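Local coordinates for protein PBP5 (Haemophilus influenzae, PDB 3A3J) that probably removes the C-terminal D-alanine from peptidoglycan precursors as a penicillin-binding serine D-alanyl-D-alanine carboxypeptidase, at residues A[43-48]-A[123-128]. Residues are numbered along the deposited sequence; the frame is centred on the assembly and turned at random.
Sequences SYVVGV and NKYVQQ
Tyr-44, Val-45 and Val-48 of helix segment 43-48 receive Tyr-125 of helix segment 123-128, the two axes standing nearly perpendicular (92°) and 10.8 Å apart at closest approach. That spacing is bridged mainly by one ring: Tyr-125 alone supplies about half of the 189 Å² buried between the segments. Its aromatic partner is Tyr-44, whose edge meets the Tyr-125 face in a T-shaped pair, with centroids 4.9 Å apart and planes at 76°. Tyr-44 CE2 sits over the ring centre, 3.7 Å from Tyr-125 CD1, while Lys-124 CE lies over the rim of the opposite face. With CG anti to the backbone N (chi1 -171°), Tyr-44 directs its ring across Tyr-125, and its hydroxyl is hydrogen-bonded to Asp-164. Val-45 approaches differently, bringing CG2 to the ring edge, 3.8 Å from Tyr-125 CD2. At the far end of the phenol, Val-48 CG1 lies 3.4 Å from Tyr-125 OH. Polar linkage runs through a water that donates to Val-45 O (2.7 Å) and also hydrogen-bonds Tyr-125 OH (3.1 Å); the water itself sits at the ring edge, in plane. Helix 38-51 starts just after Ser-36, the probable acylated nucleophile, and carries Lys-39, the probable proton acceptor, whose side chain lies about 10 Å from that of Tyr-44. Its later turns pack against helix 115-128 within the helical part of a penicillin-binding, serine beta-lactamase-like fold.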
ATOM      1  N   SER A  43      -0.012   8.751   8.469  1.00 23.68           N
ATOM      2  CA  SER A  43       0.936   7.804   9.124  1.00 24.56           C
ATOM      3  C   SER A  43       2.141   7.458   8.236  1.00 22.72           C
ATOM      4  O   SER A  43       3.210   7.137   8.738  1.00 23.20           O
ATOM      5  CB  SER A  43       0.167   6.494   9.435  1.00 25.52           C
ATOM      6  OG  SER A  43      -1.146   6.917   9.942  1.00 33.35           O
ATOM      7  N   TYR A  44       1.937   7.442   6.928  1.00 23.39           N
ATOM      8  CA  TYR A  44       3.070   7.284   5.994  1.00 23.97           C
ATOM      9  C   TYR A  44       4.131   8.413   6.254  1.00 24.35           C
ATOM     10  O   TYR A  44       5.287   8.127   6.646  1.00 25.14           O
ATOM     11  CB  TYR A  44       2.612   7.250   4.515  1.00 24.51           C
ATOM     12  CG  TYR A  44       3.807   6.868   3.609  1.00 23.27           C
ATOM     13  CD1 TYR A  44       4.120   5.514   3.372  1.00 25.71           C
ATOM     14  CD2 TYR A  44       4.684   7.838   3.116  1.00 21.65           C
ATOM     15  CE1 TYR A  44       5.247   5.138   2.587  1.00 28.62           C
ATOM     16  CE2 TYR A  44       5.807   7.492   2.317  1.00 25.67           C
ATOM     17  CZ  TYR A  44       6.065   6.130   2.047  1.00 27.44           C
ATOM     18  OH  TYR A  44       7.143   5.742   1.291  1.00 31.67           O
ATOM     19  N   VAL A  45       3.692   9.676   6.190  1.00 24.59           N
ATOM     20  CA  VAL A  45       4.610  10.856   6.557  1.00 22.87           C
ATOM     21  C   VAL A  45       5.284  10.648   7.902  1.00 24.17           C
ATOM     22  O   VAL A  45       6.499  10.650   7.984  1.00 22.95           O
ATOM     23  CB  VAL A  45       3.823  12.172   6.514  1.00 22.64           C
ATOM     24  CG1 VAL A  45       4.695  13.411   6.799  1.00 22.56           C
ATOM     25  CG2 VAL A  45       3.219  12.310   5.150  1.00 19.11           C
ATOM     26  N   VAL A  46       4.492  10.349   8.949  1.00 25.18           N
ATOM     27  CA  VAL A  46       5.047  10.127  10.298  1.00 25.90           C
ATOM     28  C   VAL A  46       6.030   8.970  10.265  1.00 26.69           C
ATOM     29  O   VAL A  46       7.121   9.021  10.848  1.00 27.96           O
ATOM     30  CB  VAL A  46       3.907   9.817  11.394  1.00 26.02           C
ATOM     31  CG1 VAL A  46       4.549   9.536  12.757  1.00 26.47           C
ATOM     32  CG2 VAL A  46       2.916  10.972  11.565  1.00 24.46           C
ATOM     33  N   GLY A  47       5.653   7.891   9.593  1.00 27.16           N
ATOM     34  CA  GLY A  47       6.542   6.728   9.625  1.00 27.45           C
ATOM     35  C   GLY A  47       7.860   6.959   8.882  1.00 27.00           C
ATOM     36  O   GLY A  47       8.924   6.577   9.341  1.00 24.45           O
ATOM     37  N   VAL A  48       7.795   7.621   7.743  1.00 28.87           N
ATOM     38  CA  VAL A  48       9.070   8.015   7.081  1.00 31.47           C
ATOM     39  C   VAL A  48       9.923   8.984   7.927  1.00 32.66           C
ATOM     40  O   VAL A  48      11.158   8.840   8.036  1.00 33.59           O
ATOM     41  CB  VAL A  48       8.819   8.592   5.716  1.00 31.28           C
ATOM     42  CG1 VAL A  48      10.204   9.037   5.071  1.00 33.29           C
ATOM     43  CG2 VAL A  48       8.092   7.541   4.843  1.00 30.95           C
ATOM     44  N   ASN A 123       1.064  15.534   0.072  1.00 29.79           N
ATOM     45  CA  ASN A 123       0.843  15.646  -1.379  1.00 29.63           C
ATOM     46  C   ASN A 123       2.156  15.413  -2.122  1.00 28.99           C
ATOM     47  O   ASN A 123       2.136  14.946  -3.203  1.00 28.34           O
ATOM     48  CB  ASN A 123       0.177  16.928  -1.803  1.00 28.60           C
ATOM     49  CG  ASN A 123      -1.295  16.975  -1.392  1.00 31.28           C
ATOM     50  OD1 ASN A 123      -1.973  15.959  -1.419  1.00 30.17           O
ATOM     51  ND2 ASN A 123      -1.795  18.167  -1.014  1.00 28.35           N
ATOM     52  N   LYS A 124       3.278  15.678  -1.476  1.00 30.51           N
ATOM     53  CA  LYS A 124       4.559  15.295  -2.042  1.00 31.88           C
ATOM     54  C   LYS A 124       4.435  13.799  -2.357  1.00 32.46           C
ATOM     55  O   LYS A 124       4.696  13.394  -3.479  1.00 33.13           O
ATOM     56  CB  LYS A 124       5.741  15.550  -1.077  1.00 31.45           C
ATOM     57  CG  LYS A 124       7.138  15.186  -1.660  1.00 34.37           C
ATOM     58  CD  LYS A 124       8.327  15.222  -0.659  1.00 36.84           C
ATOM     59  CE  LYS A 124       8.280  14.186   0.402  1.00 41.26           C
ATOM     60  NZ  LYS A 124       9.352  14.414   1.465  1.00 40.43           N
ATOM     61  N   TYR A 125       4.040  12.982  -1.355  1.00 31.32           N
ATOM     62  CA  TYR A 125       4.106  11.516  -1.497  1.00 28.72           C
ATOM     63  C   TYR A 125       3.071  11.034  -2.504  1.00 26.64           C
ATOM     64  O   TYR A 125       3.226  10.000  -3.128  1.00 27.06           O
ATOM     65  CB  TYR A 125       3.937  10.851  -0.162  1.00 28.10           C
ATOM     66  CG  TYR A 125       5.163  10.944   0.712  1.00 29.00           C
ATOM     67  CD1 TYR A 125       6.407  10.483   0.270  1.00 28.42           C
ATOM     68  CD2 TYR A 125       5.091  11.516   1.955  1.00 27.26           C
ATOM     69  CE1 TYR A 125       7.510  10.544   1.066  1.00 27.68           C
ATOM     70  CE2 TYR A 125       6.201  11.604   2.740  1.00 28.56           C
ATOM     71  CZ  TYR A 125       7.397  11.139   2.292  1.00 28.27           C
ATOM     72  OH  TYR A 125       8.484  11.198   3.131  1.00 36.84           O
ATOM     73  N   VAL A 126       2.023  11.795  -2.661  1.00 26.47           N
ATOM     74  CA  VAL A 126       1.001  11.496  -3.653  1.00 27.46           C
ATOM     75  C   VAL A 126       1.705  11.455  -5.039  1.00 29.85           C
ATOM     76  O   VAL A 126       1.385  10.575  -5.894  1.00 29.99           O
ATOM     77  CB  VAL A 126      -0.173  12.532  -3.618  1.00 25.03           C
ATOM     78  CG1 VAL A 126      -1.076  12.426  -4.858  1.00 25.17           C
ATOM     79  CG2 VAL A 126      -1.065  12.386  -2.344  1.00 26.50           C
ATOM     80  N   GLN A 127       2.622  12.411  -5.264  1.00 30.74           N
ATOM     81  CA  GLN A 127       3.349  12.569  -6.568  1.00 31.58           C
ATOM     82  C   GLN A 127       4.355  11.492  -6.634  1.00 31.44           C
ATOM     83  O   GLN A 127       4.566  10.823  -7.662  1.00 32.52           O
ATOM     84  CB  GLN A 127       4.137  13.909  -6.598  1.00 31.30           C
ATOM     85  CG  GLN A 127       3.222  15.069  -6.616  1.00 33.99           C
ATOM     86  CD  GLN A 127       2.224  14.805  -7.698  1.00 42.69           C
ATOM     87  OE1 GLN A 127       2.579  14.179  -8.681  1.00 45.80           O
ATOM     88  NE2 GLN A 127       0.978  15.277  -7.548  1.00 45.28           N
ATOM     89  N   GLN A 128       5.037  11.334  -5.531  1.00 29.67           N
ATOM     90  CA  GLN A 128       6.105  10.413  -5.549  1.00 30.52           C
ATOM     91  C   GLN A 128       5.581   8.958  -5.713  1.00 32.50           C
ATOM     92  O   GLN A 128       6.281   8.143  -6.282  1.00 33.42           O
ATOM     93  CB  GLN A 128       6.854  10.606  -4.280  1.00 30.77           C
ATOM     94  CG  GLN A 128       8.019   9.722  -4.069  1.00 32.79           C
ATOM     95  CD  GLN A 128       8.562  10.031  -2.727  1.00 35.25           C
ATOM     96  OE1 GLN A 128       8.743  11.204  -2.404  1.00 38.40           O
ATOM     97  NE2 GLN A 128       8.789   9.002  -1.902  1.00 36.17           N
TER
HETATM   98  O   HOH W   1       7.950  12.006   6.115  1.00 36.94           O